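Local coordinates for protein D-alanine--D-alanine ligase (Coxiella burnetii, PDB 3TQT) that joins two D-alanine molecules into D-alanyl-D-alanine at the expense of ATP, supplying the dipeptide for bacterial peptidoglycan synthesis, at residues A[4-18]-A[32-46]. Residues are numbered along the deposited sequence; the frame is centred on the assembly and turned at random.
Sequences KLHISVLCGGQSTEH and LDAAKYLISVIFIDH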
loop_
_atom_site.group_PDB
_atom_site.type_symbol
_atom_site.label_atom_id
_atom_site.label_comp_id
_atom_site.label_asym_id
_atom_site.label_seq_id
_atom_site.Cartn_x
_atom_site.Cartn_y
_atom_site.Cartn_z
ATOM N N LYS A 4 29.318 -6.252 -12.434
ATOM C CA LYS A 4 28.308 -5.194 -12.459
ATOM C C LYS A 4 27.022 -5.618 -11.753
ATOM O O LYS A 4 26.725 -6.806 -11.624
ATOM C CB LYS A 4 28.008 -4.762 -13.897
ATOM C CG LYS A 4 29.230 -4.262 -14.640
ATOM C CD LYS A 4 28.900 -3.784 -16.039
ATOM C CE LYS A 4 30.168 -3.360 -16.786
ATOM N NZ LYS A 4 29.805 -2.672 -18.056
ATOM N N LEU A 5 26.273 -4.635 -11.275
ATOM C CA LEU A 5 24.986 -4.896 -10.669
ATOM C C LEU A 5 23.967 -4.946 -11.785
ATOM O O LEU A 5 23.999 -4.109 -12.682
ATOM C CB LEU A 5 24.609 -3.749 -9.730
ATOM C CG LEU A 5 25.367 -3.675 -8.414
ATOM C CD1 LEU A 5 25.041 -2.379 -7.686
ATOM C CD2 LEU A 5 25.003 -4.880 -7.566
ATOM N N HIS A 6 23.059 -5.909 -11.726
ATOM C CA HIS A 6 21.981 -5.985 -12.712
ATOM C C HIS A 6 20.824 -5.106 -12.278
ATOM O O HIS A 6 20.261 -5.304 -11.208
ATOM C CB HIS A 6 21.472 -7.417 -12.853
ATOM C CG HIS A 6 22.411 -8.322 -13.582
ATOM N ND1 HIS A 6 22.384 -8.470 -14.952
ATOM C CD2 HIS A 6 23.398 -9.132 -13.133
ATOM C CE1 HIS A 6 23.316 -9.332 -15.318
ATOM N NE2 HIS A 6 23.947 -9.744 -14.232
ATOM N N ILE A 7 20.473 -4.142 -13.120
ATOM C CA ILE A 7 19.392 -3.237 -12.826
ATOM C C ILE A 7 18.287 -3.502 -13.843
ATOM O O ILE A 7 18.551 -3.536 -15.047
ATOM C CB ILE A 7 19.868 -1.777 -12.968
ATOM C CG1 ILE A 7 21.127 -1.556 -12.129
ATOM C CG2 ILE A 7 18.760 -0.804 -12.595
ATOM C CD1 ILE A 7 20.905 -1.726 -10.633
ATOM N N SER A 8 17.067 -3.694 -13.351
ATOM C CA SER A 8 15.893 -3.808 -14.215
ATOM C C SER A 8 15.046 -2.542 -14.125
ATOM O O SER A 8 14.622 -2.138 -13.043
ATOM C CB SER A 8 15.044 -5.007 -13.804
ATOM O OG SER A 8 15.636 -6.209 -14.258
ATOM N N VAL A 9 14.807 -1.906 -15.259
ATOM C CA VAL A 9 13.959 -0.722 -15.266
ATOM C C VAL A 9 12.581 -1.119 -15.775
ATOM O O VAL A 9 12.462 -1.674 -16.864
ATOM C CB VAL A 9 14.572 0.389 -16.124
ATOM C CG1 VAL A 9 13.701 1.666 -16.077
ATOM C CG2 VAL A 9 15.992 0.677 -15.650
ATOM N N LEU A 10 11.549 -0.874 -14.968
ATOM C CA LEU A 10 10.181 -1.234 -15.350
ATOM C C LEU A 10 9.478 -0.028 -15.920
ATOM O O LEU A 10 9.477 1.042 -15.309
ATOM C CB LEU A 10 9.383 -1.738 -14.148
ATOM C CG LEU A 10 9.577 -3.179 -13.674
ATOM C CD1 LEU A 10 11.018 -3.639 -13.809
ATOM C CD2 LEU A 10 9.074 -3.332 -12.234
ATOM N N CYS A 11 8.856 -0.197 -17.083
ATOM C CA CYS A 11 8.157 0.916 -17.712
ATOM C C CYS A 11 6.929 0.462 -18.481
ATOM O O CYS A 11 6.728 -0.732 -18.698
ATOM C CB CYS A 11 9.082 1.687 -18.647
ATOM S SG CYS A 11 9.558 0.777 -20.137
ATOM N N GLY A 12 6.116 1.439 -18.887
ATOM C CA GLY A 12 4.904 1.176 -19.635
ATOM C C GLY A 12 3.753 1.073 -18.658
ATOM O O GLY A 12 3.464 2.017 -17.919
ATOM N N GLY A 13 3.102 -0.084 -18.656
ATOM C CA GLY A 13 2.072 -0.387 -17.681
ATOM C C GLY A 13 0.681 -0.044 -18.169
ATOM O O GLY A 13 0.515 0.672 -19.157
ATOM N N GLN A 14 -0.321 -0.578 -17.476
ATOM C CA GLN A 14 -1.703 -0.266 -17.784
ATOM C C GLN A 14 -2.038 0.997 -17.005
ATOM O O GLN A 14 -2.573 0.951 -15.896
ATOM C CB GLN A 14 -2.606 -1.420 -17.386
ATOM C CG GLN A 14 -2.091 -2.763 -17.848
ATOM C CD GLN A 14 -3.067 -3.879 -17.566
ATOM O OE1 GLN A 14 -4.068 -4.035 -18.271
ATOM N NE2 GLN A 14 -2.790 -4.660 -16.528
ATOM N N SER A 15 -1.675 2.125 -17.596
ATOM C CA SER A 15 -1.762 3.418 -16.949
ATOM C C SER A 15 -1.802 4.433 -18.067
ATOM O O SER A 15 -1.194 4.226 -19.120
ATOM C CB SER A 15 -0.523 3.648 -16.080
ATOM O OG SER A 15 -0.434 4.993 -15.652
ATOM N N THR A 16 -2.518 5.527 -17.849
ATOM C CA THR A 16 -2.610 6.565 -18.862
ATOM C C THR A 16 -1.287 7.323 -19.000
ATOM O O THR A 16 -1.104 8.093 -19.940
ATOM C CB THR A 16 -3.767 7.538 -18.567
ATOM O OG1 THR A 16 -3.895 8.470 -19.648
ATOM C CG2 THR A 16 -3.516 8.282 -17.267
ATOM N N GLU A 17 -0.360 7.102 -18.069
ATOM C CA GLU A 17 0.955 7.728 -18.179
ATOM C C GLU A 17 1.975 6.785 -18.827
ATOM O O GLU A 17 3.175 6.996 -18.720
ATOM C CB GLU A 17 1.468 8.215 -16.824
ATOM C CG GLU A 17 0.841 9.520 -16.361
ATOM C CD GLU A 17 -0.444 9.306 -15.591
ATOM O OE1 GLU A 17 -0.430 8.508 -14.629
ATOM O OE2 GLU A 17 -1.466 9.934 -15.951
ATOM N N HIS A 18 1.467 5.760 -19.503
ATOM C CA HIS A 18 2.281 4.750 -20.177
ATOM C C HIS A 18 3.406 5.370 -21.013
ATOM O O HIS A 18 4.571 5.002 -20.870
ATOM C CB HIS A 18 1.365 3.910 -21.068
ATOM C CG HIS A 18 2.022 2.719 -21.691
ATOM N ND1 HIS A 18 2.741 2.795 -22.870
ATOM C CD2 HIS A 18 2.020 1.411 -21.341
ATOM C CE1 HIS A 18 3.162 1.592 -23.203
ATOM N NE2 HIS A 18 2.742 0.730 -22.292
ATOM N N LEU A 32 22.016 5.812 -16.673
ATOM C CA LEU A 32 22.663 4.850 -15.771
ATOM C C LEU A 32 24.124 4.584 -16.152
ATOM O O LEU A 32 24.440 4.298 -17.305
ATOM C CB LEU A 32 21.897 3.524 -15.726
ATOM C CG LEU A 32 20.609 3.530 -14.901
ATOM C CD1 LEU A 32 19.778 2.294 -15.198
ATOM C CD2 LEU A 32 20.940 3.610 -13.424
ATOM N N ASP A 33 25.000 4.659 -15.156
ATOM C CA ASP A 33 26.436 4.532 -15.373
ATOM C C ASP A 33 26.741 3.156 -15.969
ATOM O O ASP A 33 26.652 2.151 -15.290
ATOM C CB ASP A 33 27.153 4.732 -14.038
ATOM C CG ASP A 33 28.659 4.751 -14.169
ATOM O OD1 ASP A 33 29.178 4.227 -15.169
ATOM O OD2 ASP A 33 29.314 5.296 -13.258
ATOM N N ALA A 34 27.077 3.116 -17.250
ATOM C CA ALA A 34 27.331 1.851 -17.938
ATOM C C ALA A 34 28.472 1.041 -17.305
ATOM O O ALA A 34 28.551 -0.173 -17.486
ATOM C CB ALA A 34 27.615 2.105 -19.406
ATOM N N ALA A 35 29.352 1.715 -16.571
ATOM C CA ALA A 35 30.448 1.032 -15.881
ATOM C C ALA A 35 29.943 0.210 -14.699
ATOM O O ALA A 35 30.551 -0.793 -14.335
ATOM C CB ALA A 35 31.508 2.034 -15.414
ATOM N N LYS A 36 28.830 0.625 -14.104
ATOM C CA LYS A 36 28.374 0.001 -12.863
ATOM C C LYS A 36 27.275 -1.020 -13.073
ATOM O O LYS A 36 27.081 -1.899 -12.239
ATOM C CB LYS A 36 27.837 1.060 -11.901
ATOM C CG LYS A 36 28.438 2.406 -12.127
ATOM C CD LYS A 36 29.336 2.803 -10.999
ATOM C CE LYS A 36 28.605 3.706 -10.034
ATOM N NZ LYS A 36 29.571 4.255 -9.060
ATOM N N TYR A 37 26.539 -0.889 -14.172
ATOM C CA TYR A 37 25.277 -1.608 -14.296
ATOM C C TYR A 37 25.130 -2.354 -15.600
ATOM O O TYR A 37 25.515 -1.857 -16.654
ATOM C CB TYR A 37 24.104 -0.632 -14.176
ATOM C CG TYR A 37 24.186 0.243 -12.958
ATOM C CD1 TYR A 37 24.153 -0.314 -11.687
ATOM C CD2 TYR A 37 24.294 1.626 -13.076
ATOM C CE1 TYR A 37 24.225 0.473 -10.565
ATOM C CE2 TYR A 37 24.379 2.423 -11.953
ATOM C CZ TYR A 37 24.339 1.840 -10.701
ATOM O OH TYR A 37 24.420 2.617 -9.569
ATOM N N LEU A 38 24.564 -3.551 -15.511
ATOM C CA LEU A 38 24.035 -4.224 -16.683
ATOM C C LEU A 38 22.551 -3.931 -16.634
ATOM O O LEU A 38 21.867 -4.306 -15.684
ATOM C CB LEU A 38 24.271 -5.728 -16.620
ATOM C CG LEU A 38 25.707 -6.179 -16.847
ATOM C CD1 LEU A 38 25.789 -7.681 -16.654
ATOM C CD2 LEU A 38 26.163 -5.781 -18.236
ATOM N N ILE A 39 22.060 -3.240 -17.651
ATOM C CA ILE A 39 20.710 -2.713 -17.617
ATOM C C ILE A 39 19.777 -3.604 -18.424
ATOM O O ILE A 39 20.081 -3.955 -19.569
ATOM C CB ILE A 39 20.695 -1.281 -18.186
ATOM C CG1 ILE A 39 21.689 -0.411 -17.418
ATOM C CG2 ILE A 39 19.274 -0.685 -18.175
ATOM C CD1 ILE A 39 22.112 0.830 -18.153
ATOM N N SER A 40 18.670 -4.000 -17.802
ATOM C CA SER A 40 17.582 -4.687 -18.491
ATOM C C SER A 40 16.341 -3.824 -18.379
ATOM O O SER A 40 16.121 -3.152 -17.370
ATOM C CB SER A 40 17.310 -6.061 -17.866
ATOM O OG SER A 40 18.430 -6.911 -17.967
ATOM N N VAL A 41 15.519 -3.832 -19.413
ATOM C CA VAL A 41 14.282 -3.063 -19.372
ATOM C C VAL A 41 13.119 -4.025 -19.384
ATOM O O VAL A 41 13.067 -4.935 -20.211
ATOM C CB VAL A 41 14.166 -2.105 -20.565
ATOM C CG1 VAL A 41 12.878 -1.279 -20.458
ATOM C CG2 VAL A 41 15.386 -1.208 -20.611
ATOM N N ILE A 42 12.205 -3.851 -18.442
ATOM C CA ILE A 42 11.011 -4.666 -18.430
ATOM C C ILE A 42 9.893 -3.787 -18.949
ATOM O O ILE A 42 9.600 -2.751 -18.365
ATOM C CB ILE A 42 10.652 -5.146 -17.011
ATOM C CG1 ILE A 42 11.798 -5.961 -16.406
ATOM C CG2 ILE A 42 9.361 -5.952 -17.039
ATOM C CD1 ILE A 42 12.048 -7.248 -17.105
ATOM N N PHE A 43 9.291 -4.193 -20.054
ATOM C CA PHE A 43 8.180 -3.453 -20.626
ATOM C C PHE A 43 6.867 -4.142 -20.301
ATOM O O PHE A 43 6.708 -5.328 -20.557
ATOM C CB PHE A 43 8.348 -3.346 -22.147
ATOM C CG PHE A 43 7.222 -2.626 -22.833
ATOM C CD1 PHE A 43 6.912 -1.320 -22.492
ATOM C CD2 PHE A 43 6.479 -3.254 -23.826
ATOM C CE1 PHE A 43 5.889 -0.647 -23.129
ATOM C CE2 PHE A 43 5.449 -2.588 -24.465
ATOM C CZ PHE A 43 5.154 -1.281 -24.118
ATOM N N ILE A 44 5.930 -3.388 -19.732
ATOM C CA ILE A 44 4.593 -3.892 -19.480
ATOM C C ILE A 44 3.693 -3.222 -20.489
ATOM O O ILE A 44 3.579 -1.999 -20.492
ATOM C CB ILE A 44 4.117 -3.514 -18.069
ATOM C CG1 ILE A 44 5.128 -4.014 -17.026
ATOM C CG2 ILE A 44 2.704 -4.044 -17.817
ATOM C CD1 ILE A 44 4.759 -3.678 -15.596
ATOM N N ASP A 45 3.064 -4.003 -21.357
ATOM C CA ASP A 45 2.235 -3.395 -22.389
ATOM C C ASP A 45 0.861 -3.008 -21.856
ATOM O O ASP A 45 0.592 -3.090 -20.653
ATOM C CB ASP A 45 2.124 -4.297 -23.627
ATOM C CG ASP A 45 1.313 -5.556 -23.377
ATOM O OD1 ASP A 45 0.607 -5.636 -22.346
ATOM O OD2 ASP A 45 1.373 -6.466 -24.234
ATOM N N HIS A 46 -0.010 -2.578 -22.760
ATOM C CA HIS A 46 -1.295 -2.026 -22.356
ATOM C C HIS A 46 -2.275 -3.044 -21.783
ATOM O O HIS A 46 -3.214 -2.674 -21.071
ATOM C CB HIS A 46 -1.933 -1.245 -23.509
ATOM C CG HIS A 46 -1.299 0.091 -23.744
ATOM N ND1 HIS A 46 -1.375 1.119 -22.829
ATOM C CD2 HIS A 46 -0.564 0.561 -24.779
ATOM C CE1 HIS A 46 -0.724 2.170 -23.296
ATOM N NE2 HIS A 46 -0.220 1.856 -24.477
HETATM O O HOH W 1 20.042 -6.418 -15.955
#
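Strands 5-12 and 37-44 pair in parallel, Leu5 beside Tyr37 through Cys11 beside Phe43, as the two strands of a right-handed beta-alpha-beta crossover in the Rossmann-like N-terminal domain; helix 18-31 links them. Amides and carbonyls alternate across the seam, and Ser40 holds the neighbouring strand through both its backbone N and its backbone O: its N donates to Ile7 O (2.8 Å, 175° at the hydrogen) while its O accepts from Val9 N. Ile7, Val9 and Cys11 share one face with Val41. Near the N-terminal ends of the strands, Ile7 CG1, which chi1 of -53° turns beside its own backbone N, presses on Tyr37 CD1 at 3.3 Å, and Ile348 of helix 340-370 packs against both residues. Leu10 and Ile42 run side by side on the other face, where a water donates to Leu38 O (2.8 Å), bonds Ser40 OG (2.6 Å) and reaches His6 ND1 across the seam at a longer 3.3 Å.

At the C-terminal ends of the strands, the His18 ring lies between Gly12 CA on one face and the His46 ring on the other. The two imidazoles stack face to face, centroids 3.8 Å apart and planes inclined by 28°, while Phe43 meets His18 rim to rim, nearly perpendicular. Gly13 N donates to Ile44 O at 2.7 Å, straight at the hydrogen but tilted out of the carbonyl plane; His18 NE2 adds only a weak bond to the same oxygen. The backbone bonds thus fix the register, while the histidine stack ties the first turn of helix 18-31 to the chain leaving strand 37-44.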